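PDB 2E9Y: carbamate kinase from Aeropyrum pernix, which probably catalyses the reversible transfer of a phosphoryl group between ATP and carbamate. Local coordinates for residues L253-A258 with G310-L315; L222-L227 with I283-R288; K33-I38 with G296-A301; P168-I173 with A212-D217. One frame throughout, in Å; residues are numbered along the deposited sequence. Where two conformers were deposited one is given.

Interaction 1 (L253-A258 with G310-L315); sequences LRRAAA and GTVVML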
loop_
_atom_site.group_PDB
_atom_site.type_symbol
_atom_site.label_atom_id
_atom_site.label_comp_id
_atom_site.label_asym_id
_atom_site.label_seq_id
_atom_site.Cartn_x
_atom_site.Cartn_y
_atom_site.Cartn_z
ATOM N N LEU A 253 17.328 32.264 7.910
ATOM C CA LEU A 253 17.912 32.553 6.599
ATOM C C LEU A 253 16.849 32.548 5.513
ATOM O O LEU A 253 15.928 31.749 5.503
ATOM C CB LEU A 253 18.945 31.469 6.271
ATOM C CG LEU A 253 20.002 31.269 7.359
ATOM C CD1 LEU A 253 21.021 30.204 6.974
ATOM C CD2 LEU A 253 20.813 32.522 7.665
ATOM N N ARG A 254 16.995 33.511 4.584
ATOM C CA ARG A 254 16.065 33.594 3.466
ATOM C C ARG A 254 16.689 33.005 2.198
ATOM O O ARG A 254 16.031 32.513 1.289
ATOM C CB ARG A 254 15.752 35.074 3.236
ATOM C CG ARG A 254 14.752 35.296 2.104
ATOM C CD ARG A 254 13.447 34.520 2.332
ATOM N NE ARG A 254 12.500 34.717 1.227
ATOM C CZ ARG A 254 12.848 34.281 -0.007
ATOM N NH1 ARG A 254 14.023 33.709 -0.217
ATOM N NH2 ARG A 254 11.991 34.440 -1.020
ATOM N N ARG A 255 18.025 33.137 2.151
ATOM C CA ARG A 255 18.805 32.556 1.079
ATOM C C ARG A 255 20.202 32.244 1.611
ATOM O O ARG A 255 20.748 32.969 2.431
ATOM C CB ARG A 255 18.946 33.597 -0.035
ATOM C CG ARG A 255 17.647 33.861 -0.795
ATOM C CD ARG A 255 17.837 34.757 -2.030
ATOM N NE ARG A 255 16.538 35.003 -2.666
ATOM C CZ ARG A 255 16.472 35.761 -3.783
ATOM N NH1 ARG A 255 17.565 36.280 -4.318
ATOM N NH2 ARG A 255 15.283 35.975 -4.345
ATOM N N ALA A 256 20.775 31.134 1.162
ATOM C CA ALA A 256 22.094 30.731 1.621
ATOM C C ALA A 256 22.743 29.788 0.620
ATOM O O ALA A 256 22.084 28.909 0.064
ATOM C CB ALA A 256 21.987 30.054 2.982
ATOM N N ALA A 257 24.035 29.983 0.383
ATOM C CA ALA A 257 24.767 29.133 -0.538
ATOM C C ALA A 257 24.950 27.776 0.130
ATOM O O ALA A 257 25.220 27.701 1.332
ATOM C CB ALA A 257 26.121 29.748 -0.859
ATOM N N ALA A 258 24.789 26.709 -0.646
ATOM C CA ALA A 258 24.939 25.358 -0.122
ATOM C C ALA A 258 26.287 25.194 0.567
ATOM O O ALA A 258 26.385 24.523 1.594
ATOM C CB ALA A 258 24.799 24.338 -1.250
ATOM N N GLY A 310 10.582 30.969 3.010
ATOM C CA GLY A 310 11.463 29.885 3.409
ATOM C C GLY A 310 12.917 30.168 3.086
ATOM O O GLY A 310 13.274 31.283 2.701
ATOM N N THR A 311 13.761 29.153 3.235
ATOM C CA THR A 311 15.185 29.298 2.961
ATOM C C THR A 311 15.563 28.698 1.613
ATOM O O THR A 311 15.425 27.496 1.399
ATOM C CB THR A 311 16.030 28.606 4.047
ATOM O OG1 THR A 311 15.722 29.175 5.324
ATOM C CG2 THR A 311 17.518 28.785 3.764
ATOM N N VAL A 312 16.040 29.541 0.702
ATOM C CA VAL A 312 16.453 29.067 -0.610
ATOM C C VAL A 312 17.936 28.706 -0.562
ATOM O O VAL A 312 18.784 29.551 -0.266
ATOM C CB VAL A 312 16.236 30.143 -1.692
ATOM C CG1 VAL A 312 16.641 29.598 -3.052
ATOM C CG2 VAL A 312 14.784 30.581 -1.703
ATOM N N VAL A 313 18.242 27.442 -0.832
ATOM C CA VAL A 313 19.618 26.967 -0.835
ATOM C C VAL A 313 20.108 27.110 -2.270
ATOM O O VAL A 313 19.619 26.430 -3.173
ATOM C CB VAL A 313 19.697 25.492 -0.376
ATOM C CG1 VAL A 313 21.138 25.020 -0.378
ATOM C CG2 VAL A 313 19.093 25.355 1.023
ATOM N N MET A 314 21.074 28.005 -2.469
ATOM C CA MET A 314 21.607 28.300 -3.797
ATOM C C MET A 314 22.923 27.608 -4.134
ATOM O O MET A 314 23.646 27.151 -3.251
ATOM C CB MET A 314 21.780 29.815 -3.940
ATOM C CG MET A 314 20.585 30.618 -3.443
ATOM S SD MET A 314 20.869 32.402 -3.461
ATOM C CE MET A 314 21.798 32.620 -1.936
ATOM N N LEU A 315 23.230 27.557 -5.427
ATOM C CA LEU A 315 24.446 26.921 -5.923
ATOM C C LEU A 315 25.697 27.667 -5.457
ATOM O O LEU A 315 25.688 28.863 -5.200
ATOM C CB LEU A 315 24.389 26.910 -7.452
ATOM C CG LEU A 315 24.955 25.621 -8.056
ATOM C CD1 LEU A 315 24.943 25.641 -9.586
ATOM C CD2 LEU A 315 26.403 25.355 -7.644
#

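Interaction 2 (L222-L227 with I283-R288); sequences LLATQL and ISFVER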
loop_
_atom_site.group_PDB
_atom_site.type_symbol
_atom_site.label_atom_id
_atom_site.label_comp_id
_atom_site.label_asym_id
_atom_site.label_seq_id
_atom_site.Cartn_x
_atom_site.Cartn_y
_atom_site.Cartn_z
ATOM N N LEU A 222 17.317 12.580 -3.235
ATOM C CA LEU A 222 17.821 11.651 -4.234
ATOM C C LEU A 222 16.799 11.459 -5.350
ATOM O O LEU A 222 17.161 11.406 -6.525
ATOM C CB LEU A 222 18.154 10.303 -3.587
ATOM C CG LEU A 222 18.641 9.198 -4.528
ATOM C CD1 LEU A 222 19.900 9.640 -5.260
ATOM C CD2 LEU A 222 18.907 7.939 -3.714
ATOM N N LEU A 223 15.520 11.352 -4.988
ATOM C CA LEU A 223 14.467 11.175 -5.988
ATOM C C LEU A 223 14.414 12.376 -6.930
ATOM O O LEU A 223 14.298 12.216 -8.143
ATOM C CB LEU A 223 13.094 11.013 -5.323
ATOM C CG LEU A 223 11.912 10.846 -6.290
ATOM C CD1 LEU A 223 12.120 9.607 -7.155
ATOM C CD2 LEU A 223 10.606 10.721 -5.507
ATOM N N ALA A 224 14.489 13.574 -6.360
ATOM C CA ALA A 224 14.441 14.804 -7.152
ATOM C C ALA A 224 15.580 14.809 -8.167
ATOM O O ALA A 224 15.399 15.178 -9.329
ATOM C CB ALA A 224 14.544 16.025 -6.234
ATOM N N THR A 225 16.756 14.393 -7.717
ATOM C CA THR A 225 17.923 14.334 -8.581
ATOM C C THR A 225 17.745 13.299 -9.692
ATOM O O THR A 225 18.062 13.569 -10.851
ATOM C CB THR A 225 19.191 13.995 -7.765
ATOM O OG1 THR A 225 19.499 15.088 -6.891
ATOM C CG2 THR A 225 20.377 13.736 -8.687
ATOM N N GLN A 226 17.223 12.123 -9.350
ATOM C CA GLN A 226 17.052 11.068 -10.344
ATOM C C GLN A 226 15.898 11.348 -11.332
ATOM O O GLN A 226 15.845 10.808 -12.429
ATOM C CB GLN A 226 16.829 9.736 -9.618
ATOM C CG GLN A 226 18.043 9.309 -8.788
ATOM C CD GLN A 226 17.958 7.834 -8.449
ATOM O OE1 GLN A 226 16.963 7.324 -7.958
ATOM N NE2 GLN A 226 19.103 7.153 -8.652
ATOM N N LEU A 227 14.937 12.193 -10.893
ATOM C CA LEU A 227 13.829 12.556 -11.781
ATOM C C LEU A 227 14.167 13.786 -12.628
ATOM O O LEU A 227 13.374 14.261 -13.434
ATOM C CB LEU A 227 12.595 12.888 -10.926
ATOM C CG LEU A 227 11.893 11.682 -10.303
ATOM C CD1 LEU A 227 10.652 12.102 -9.511
ATOM C CD2 LEU A 227 11.432 10.669 -11.346
ATOM N N ILE A 283 21.310 20.564 0.388
ATOM C CA ILE A 283 22.665 20.742 -0.134
ATOM C C ILE A 283 22.981 19.701 -1.205
ATOM O O ILE A 283 23.516 20.033 -2.262
ATOM C CB ILE A 283 23.720 20.627 0.989
ATOM C CG1 ILE A 283 23.600 21.821 1.940
ATOM C CG2 ILE A 283 25.113 20.550 0.388
ATOM C CD1 ILE A 283 24.465 21.715 3.186
ATOM N N SER A 284 22.642 18.443 -0.932
ATOM C CA SER A 284 22.903 17.369 -1.884
ATOM C C SER A 284 22.234 17.632 -3.229
ATOM O O SER A 284 22.825 17.400 -4.285
ATOM C CB SER A 284 22.418 16.032 -1.317
ATOM O OG SER A 284 22.642 14.973 -2.231
ATOM N N PHE A 285 21.000 18.123 -3.189
ATOM C CA PHE A 285 20.266 18.408 -4.414
ATOM C C PHE A 285 20.996 19.475 -5.223
ATOM O O PHE A 285 21.194 19.326 -6.426
ATOM C CB PHE A 285 18.851 18.890 -4.092
ATOM C CG PHE A 285 18.016 19.161 -5.311
ATOM C CD1 PHE A 285 17.567 18.111 -6.107
ATOM C CD2 PHE A 285 17.698 20.465 -5.678
ATOM C CE1 PHE A 285 16.816 18.352 -7.250
ATOM C CE2 PHE A 285 16.946 20.719 -6.822
ATOM C CZ PHE A 285 16.504 19.664 -7.610
ATOM N N VAL A 286 21.389 20.557 -4.559
ATOM C CA VAL A 286 22.098 21.629 -5.244
ATOM C C VAL A 286 23.413 21.132 -5.852
ATOM O O VAL A 286 23.723 21.437 -7.006
ATOM C CB VAL A 286 22.395 22.809 -4.286
ATOM C CG1 VAL A 286 23.217 23.867 -5.006
ATOM C CG2 VAL A 286 21.088 23.419 -3.793
ATOM N N GLU A 287 24.177 20.357 -5.087
ATOM C CA GLU A 287 25.459 19.848 -5.570
ATOM C C GLU A 287 25.331 18.875 -6.738
ATOM O O GLU A 287 26.124 18.918 -7.678
ATOM C CB GLU A 287 26.227 19.164 -4.436
ATOM C CG GLU A 287 26.488 20.057 -3.233
ATOM C CD GLU A 287 27.281 19.349 -2.156
ATOM O OE1 GLU A 287 26.995 18.159 -1.898
ATOM O OE2 GLU A 287 28.181 19.979 -1.564
ATOM N N ARG A 288 24.328 18.003 -6.683
ATOM C CA ARG A 288 24.134 17.013 -7.739
ATOM C C ARG A 288 23.394 17.498 -8.977
ATOM O O ARG A 288 23.579 16.937 -10.057
ATOM C CB ARG A 288 23.408 15.784 -7.184
ATOM C CG ARG A 288 24.177 15.066 -6.090
ATOM C CD ARG A 288 23.564 13.714 -5.781
ATOM N NE ARG A 288 23.577 12.836 -6.946
ATOM C CZ ARG A 288 23.186 11.566 -6.928
ATOM N NH1 ARG A 288 22.750 11.021 -5.801
ATOM N NH2 ARG A 288 23.234 10.841 -8.036
HETATM O O HOH W 1 20.236 14.762 -4.320
HETATM O O HOH W 2 21.989 8.588 -9.016
#

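Interaction 3 (K33-I38 with G296-A301); sequences KRASSI and GSLEEA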
loop_
_atom_site.group_PDB
_atom_site.type_symbol
_atom_site.label_atom_id
_atom_site.label_comp_id
_atom_site.label_asym_id
_atom_site.label_seq_id
_atom_site.Cartn_x
_atom_site.Cartn_y
_atom_site.Cartn_z
ATOM N N LYS A 33 -6.479 17.081 5.127
ATOM C CA LYS A 33 -7.365 18.006 4.432
ATOM C C LYS A 33 -6.657 19.350 4.295
ATOM O O LYS A 33 -6.665 19.959 3.225
ATOM C CB LYS A 33 -8.675 18.186 5.207
ATOM C CG LYS A 33 -9.668 19.123 4.525
ATOM C CD LYS A 33 -10.976 19.226 5.303
ATOM C CE LYS A 33 -11.970 20.153 4.612
ATOM N NZ LYS A 33 -12.364 19.657 3.261
ATOM N N ARG A 34 -6.044 19.806 5.385
ATOM C CA ARG A 34 -5.322 21.074 5.370
ATOM C C ARG A 34 -4.179 21.024 4.357
ATOM O O ARG A 34 -4.002 21.947 3.566
ATOM C CB ARG A 34 -4.756 21.395 6.760
ATOM C CG ARG A 34 -5.810 21.716 7.811
ATOM C CD ARG A 34 -5.195 22.390 9.038
ATOM N NE ARG A 34 -4.375 21.482 9.841
ATOM C CZ ARG A 34 -4.865 20.551 10.655
ATOM N NH1 ARG A 34 -6.176 20.399 10.783
ATOM N NH2 ARG A 34 -4.040 19.771 11.343
ATOM N N ALA A 35 -3.413 19.937 4.378
ATOM C CA ALA A 35 -2.287 19.788 3.460
ATOM C C ALA A 35 -2.723 19.699 2.001
ATOM O O ALA A 35 -2.072 20.265 1.120
ATOM C CB ALA A 35 -1.466 18.555 3.837
ATOM N N SER A 36 -3.822 18.994 1.742
ATOM C CA SER A 36 -4.319 18.845 0.378
ATOM C C SER A 36 -4.795 20.169 -0.197
ATOM O O SER A 36 -4.610 20.439 -1.381
ATOM C CB SER A 36 -5.462 17.828 0.327
ATOM O OG SER A 36 -4.974 16.513 0.537
ATOM N N SER A 37 -5.409 20.993 0.644
ATOM C CA SER A 37 -5.900 22.287 0.192
ATOM C C SER A 37 -4.717 23.109 -0.303
ATOM O O SER A 37 -4.758 23.686 -1.391
ATOM C CB SER A 37 -6.600 23.018 1.337
ATOM O OG SER A 37 -7.211 24.209 0.871
ATOM N N ILE A 38 -3.660 23.143 0.503
ATOM C CA ILE A 38 -2.448 23.883 0.166
ATOM C C ILE A 38 -1.765 23.322 -1.083
ATOM O O ILE A 38 -1.285 24.078 -1.926
ATOM C CB ILE A 38 -1.466 23.871 1.357
ATOM C CG1 ILE A 38 -2.054 24.699 2.504
ATOM C CG2 ILE A 38 -0.108 24.423 0.937
ATOM C CD1 ILE A 38 -1.306 24.573 3.804
ATOM N N GLY A 296 10.920 25.298 3.761
ATOM C CA GLY A 296 10.001 26.249 4.355
ATOM C C GLY A 296 8.838 25.632 5.103
ATOM O O GLY A 296 8.809 24.428 5.356
ATOM N N SER A 297 7.874 26.481 5.444
ATOM C CA SER A 297 6.683 26.083 6.186
ATOM C C SER A 297 5.575 25.547 5.282
ATOM O O SER A 297 5.363 26.054 4.181
ATOM C CB SER A 297 6.162 27.293 6.975
ATOM O OG SER A 297 4.979 26.987 7.684
ATOM N N LEU A 298 4.871 24.518 5.752
ATOM C CA LEU A 298 3.771 23.938 4.988
ATOM C C LEU A 298 2.731 25.023 4.736
ATOM O O LEU A 298 2.174 25.127 3.648
ATOM C CB LEU A 298 3.125 22.782 5.766
ATOM C CG LEU A 298 1.793 22.227 5.235
ATOM C CD1 LEU A 298 1.973 21.665 3.836
ATOM C CD2 LEU A 298 1.283 21.144 6.181
ATOM N N GLU A 299 2.485 25.837 5.754
ATOM C CA GLU A 299 1.511 26.915 5.648
ATOM C C GLU A 299 1.846 27.887 4.514
ATOM O O GLU A 299 0.956 28.320 3.782
ATOM C CB GLU A 299 1.433 27.688 6.968
ATOM C CG GLU A 299 1.203 26.824 8.203
ATOM C CD GLU A 299 -0.041 25.960 8.099
ATOM O OE1 GLU A 299 -1.135 26.515 7.855
ATOM O OE2 GLU A 299 0.075 24.725 8.266
ATOM N N GLU A 300 3.126 28.216 4.364
ATOM C CA GLU A 300 3.559 29.161 3.331
ATOM C C GLU A 300 3.978 28.489 2.024
ATOM O O GLU A 300 4.574 29.130 1.159
ATOM C CB GLU A 300 4.731 30.006 3.853
ATOM C CG GLU A 300 4.549 30.538 5.272
ATOM C CD GLU A 300 5.648 31.509 5.689
ATOM O OE1 GLU A 300 6.842 31.163 5.571
ATOM O OE2 GLU A 300 5.314 32.624 6.145
ATOM N N ALA A 301 3.654 27.208 1.880
ATOM C CA ALA A 301 4.022 26.441 0.692
ATOM C C ALA A 301 3.876 27.175 -0.641
ATOM O O ALA A 301 4.790 27.156 -1.467
ATOM C CB ALA A 301 3.227 25.138 0.652
HETATM O O HOH W 3 -1.636 22.788 8.222
#

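Interaction 4 (P168-I173 with A212-D217); sequences PRPVSI and AVVDKD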
loop_
_atom_site.group_PDB
_atom_site.type_symbol
_atom_site.label_atom_id
_atom_site.label_comp_id
_atom_site.label_asym_id
_atom_site.label_seq_id
_atom_site.Cartn_x
_atom_site.Cartn_y
_atom_site.Cartn_z
ATOM N N PRO A 168 20.236 3.664 7.059
ATOM C CA PRO A 168 21.250 3.826 6.011
ATOM C C PRO A 168 20.905 4.927 5.024
ATOM O O PRO A 168 19.739 5.290 4.866
ATOM C CB PRO A 168 21.285 2.453 5.352
ATOM C CG PRO A 168 19.878 1.987 5.483
ATOM C CD PRO A 168 19.516 2.386 6.897
ATOM N N ARG A 169 21.923 5.461 4.364
ATOM C CA ARG A 169 21.699 6.515 3.386
ATOM C C ARG A 169 21.163 5.938 2.079
ATOM O O ARG A 169 21.552 4.849 1.659
ATOM C CB ARG A 169 22.993 7.294 3.135
ATOM C CG ARG A 169 23.333 8.264 4.260
ATOM C CD ARG A 169 24.303 9.346 3.795
ATOM N NE ARG A 169 24.278 10.517 4.669
ATOM C CZ ARG A 169 24.748 10.541 5.914
ATOM N NH1 ARG A 169 25.290 9.452 6.445
ATOM N NH2 ARG A 169 24.671 11.654 6.630
ATOM N N PRO A 170 20.239 6.660 1.426
ATOM C CA PRO A 170 19.662 6.192 0.165
ATOM C C PRO A 170 20.685 6.228 -0.966
ATOM O O PRO A 170 21.436 7.193 -1.096
ATOM C CB PRO A 170 18.500 7.157 -0.059
ATOM C CG PRO A 170 19.007 8.425 0.533
ATOM C CD PRO A 170 19.672 7.964 1.816
ATOM N N VAL A 171 20.722 5.168 -1.770
ATOM C CA VAL A 171 21.665 5.092 -2.884
ATOM C C VAL A 171 20.964 5.338 -4.212
ATOM O O VAL A 171 21.475 6.056 -5.069
ATOM C CB VAL A 171 22.363 3.724 -2.921
ATOM C CG1 VAL A 171 23.291 3.641 -4.125
ATOM C CG2 VAL A 171 23.147 3.519 -1.628
ATOM N N SER A 172 19.792 4.736 -4.380
ATOM C CA SER A 172 19.012 4.914 -5.596
ATOM C C SER A 172 17.558 4.587 -5.308
ATOM O O SER A 172 17.255 3.844 -4.373
ATOM C CB SER A 172 19.542 4.010 -6.718
ATOM O OG SER A 172 19.454 2.641 -6.372
ATOM N N ILE A 173 16.656 5.162 -6.095
ATOM C CA ILE A 173 15.232 4.894 -5.920
ATOM C C ILE A 173 14.892 3.794 -6.919
ATOM O O ILE A 173 14.813 4.031 -8.126
ATOM C CB ILE A 173 14.378 6.145 -6.203
ATOM C CG1 ILE A 173 14.856 7.318 -5.333
ATOM C CG2 ILE A 173 12.913 5.839 -5.934
ATOM C CD1 ILE A 173 14.931 7.020 -3.834
ATOM N N ALA A 212 15.012 -1.750 8.169
ATOM C CA ALA A 212 15.710 -0.499 8.399
ATOM C C ALA A 212 14.782 0.612 7.951
ATOM O O ALA A 212 13.744 0.353 7.337
ATOM C CB ALA A 212 17.000 -0.462 7.578
ATOM N N VAL A 213 15.140 1.846 8.275
ATOM C CA VAL A 213 14.347 2.984 7.844
ATOM C C VAL A 213 15.276 3.898 7.056
ATOM O O VAL A 213 16.495 3.856 7.227
ATOM C CB VAL A 213 13.737 3.756 9.034
ATOM C CG1 VAL A 213 12.752 2.863 9.771
ATOM C CG2 VAL A 213 14.831 4.236 9.973
ATOM N N VAL A 214 14.701 4.696 6.167
ATOM C CA VAL A 214 15.490 5.624 5.366
ATOM C C VAL A 214 14.925 7.017 5.599
ATOM O O VAL A 214 13.708 7.198 5.591
ATOM C CB VAL A 214 15.405 5.258 3.867
ATOM C CG1 VAL A 214 16.129 6.295 3.021
ATOM C CG2 VAL A 214 16.000 3.875 3.651
ATOM N N ASP A 215 15.803 7.992 5.829
ATOM C CA ASP A 215 15.370 9.365 6.063
ATOM C C ASP A 215 14.564 9.843 4.853
ATOM O O ASP A 215 15.045 9.798 3.716
ATOM C CB ASP A 215 16.585 10.274 6.265
ATOM C CG ASP A 215 16.197 11.683 6.636
ATOM O OD1 ASP A 215 15.880 12.472 5.722
ATOM O OD2 ASP A 215 16.200 12.000 7.845
ATOM N N LYS A 216 13.346 10.313 5.096
ATOM C CA LYS A 216 12.488 10.752 4.001
ATOM C C LYS A 216 13.011 11.969 3.247
ATOM O O LYS A 216 12.727 12.138 2.063
ATOM C CB LYS A 216 11.072 11.035 4.518
ATOM C CG LYS A 216 10.960 12.174 5.519
ATOM C CD LYS A 216 10.672 13.491 4.824
ATOM C CE LYS A 216 10.261 14.560 5.826
ATOM N NZ LYS A 216 9.905 15.830 5.144
ATOM N N ASP A 217 13.770 12.820 3.924
ATOM C CA ASP A 217 14.301 14.003 3.258
ATOM C C ASP A 217 15.486 13.643 2.369
ATOM O O ASP A 217 15.567 14.096 1.222
ATOM C CB ASP A 217 14.678 15.061 4.295
ATOM C CG ASP A 217 13.460 15.600 5.022
ATOM O OD1 ASP A 217 12.501 15.997 4.329
ATOM O OD2 ASP A 217 13.454 15.621 6.271
HETATM O O HOH W 4 18.576 7.483 5.752
#

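Interaction 1 (L253-A258 with G310-L315)
T311 OG1 is held by two bonds: it donates to L253 O at 2.6 Å, from above the carbonyl plane, and accepts from V241 N. The torsion that sets OG1 beside its own backbone N (chi1 -59°) also turns CG2 along L253 CB, 3.9 Å away. A serine here would keep the hydroxyl but would probably loosen the packing on L253 CB, since the methyl is lost. Strands 255-257 and 311-314 run as parallel neighbours in the main sheet of the amino acid kinase fold. V312 N gives a nearly straight bond to R254 O (3.0 Å, 173°), while V312 O takes A256 N almost along its C=O axis. M314 N binds A256 O, and M314 O receives A258 N at 2.9 Å, helix 258-266 starting just after its N-cap A257. R255, V312 and M314 share one sheet face. The M314 chain bends at chi3 (-81°), bringing CE to 3.6 Å from R255 CB, and passes slantwise over R255. R254 bends at chi2, laying CD 3.3 Å from G310 O and NH1 beside V312 CG2, while NH2 bonds to L307 O. On the opposite face, V313 CG1 meets A258 CB at 3.8 Å.

Interaction 2 (L222-L227 with I283-R288)
Two nearly parallel helices of the amino acid kinase fold, 216-226 and 275-289, lie side by side, the axes of their short segments approaching to 9.4 Å and 20° from parallel. Mostly side chains and two waters make the contact. F285 has CG anti to its backbone N (chi1 -178°), which reaches the ring across to the other helix. Its CE1 comes within 3.4 Å of A224 CB, and the ring edge faces the backbone N of T225. T225 and F285 run antiparallel alongside one another, with T225 OG1 3.7 Å from F285 CD1. The same hydroxyl binds a water at 2.7 Å that also reaches S284 OG. T225 CG2 sits over one face of the R288 guanidinium, 3.6 Å above its plane and displaced from the centre of the group. An alanine here would probably leave that face less well packed and break the water link to S284. R288, bent at chi3, brings NH1 to 3.2 Å from L222 CD1, and its NH2 donates to a water shared with Q226 NE2. L222 also packs on P170 and I173 of strand 170-173, as L223 does on I173; on helix 275-289, I283 and V286 rest on A258 of helix 258-266.

Interaction 3 (K33-I38 with G296-A301)
I38 and L298 contribute most of the buried surface, with A35 and E299 adding smaller shares. I38 projects toward the 296-301 segment from helix 25-44, and its two branches divide the work. CG1 lies beside the backbone N (chi1 -68°) and carries CD1 outward over the turn, where it comes within 3.5 Å of L298 O and 4.1 Å of L298 CG, with E299 CA next to it. CG2, anti to the backbone N, presses on A301 CB at 3.4 Å, tighter than an ordinary carbon contact, and also lies close to L298 O. The isoleucine thus spans a type I beta turn, L298 to A301, which A301 N closes by bonding to L298 O. This turn leads from the end of strand 293-297 into helix 301-305, with E300 as the N-cap residue, so the contact sets a helix of the amino acid kinase fold against a strand-to-helix connection of its central sheet. L298 holds its CG anti to the backbone N (chi1 169°), and with chi2 near 61° this brings CD2 to 4.4 Å from A35 CB. The leucine also packs on N14 and A15 of helix 13-16 and on L235 of strand 231-236, while A35 likewise touches A15. Beside this apolar patch lie opposite charges: R34 NE and E299 OE2 are 5.7 Å apart. A water in the plane of the R34 guanidinium, at its edge, spans the distance, donating to E299 OE2 at 2.6 Å and accepting a weak bond from R34 NE. The nearby arginine would probably stabilise the carboxylate.

Interaction 4 (P168-I173 with A212-D217)
V214 lies aslant P170, which sends its CB toward the other segment, the valine meeting it with a single branch. V214 CG1 is anti to the backbone N (chi1 175°) and lies 4.0 Å from P170 CB and 4.1 Å from P170 CD, one methyl touching two ring corners. Both V214 methyls lie about 4.2 Å from P168 O. P168 meets the neighbouring segment through its CD corner, which sits 3.9 Å from A212 CB and 3.4 Å from V213 O. The methyl of A212 points toward the proline, whereas the CB of V213 points away. A water links the segments, donating to P168 O at 2.6 Å and accepting from D215 N at 2.8 Å. D215 is the N-cap of helix 216-226: its OD1 accepts a weak bond from D217 N and another bond from L218 N. Beyond the cap, K216 NZ forms a salt bridge to D217 OD1, coming from above the carboxylate plane, and D217 OD2 pairs with K278. The two prolines also pack on strand 112-119, P168 on V119 and P170 on V117. V171 and S172 both face L118, a classic beta bulge, so the contact joins the approach to a weakly bonded, bulged strand at the side of the central sheet of the amino acid kinase fold to the capped start of a helix.

In the fold
From the N terminus, helix 25-44 enters interaction 3, whose partner 296-301 lies far down the chain; this widest loop encloses interactions 2 and 4. Interaction 4 closes first, joining 168-173 to the start of helix 216-226. The same helix then opens interaction 2, in series with interaction 4, and Q226 OE1 probably bonds to I173 N between them. Interaction 1 opens at 253-258, before interaction 2 closes at 283-288, so these two cross; they touch where V286 packs on V313 and L315. Interaction 1 also crosses interaction 3, and closes last, with strands 293-297 and 311-314 neighbours in the main sheet.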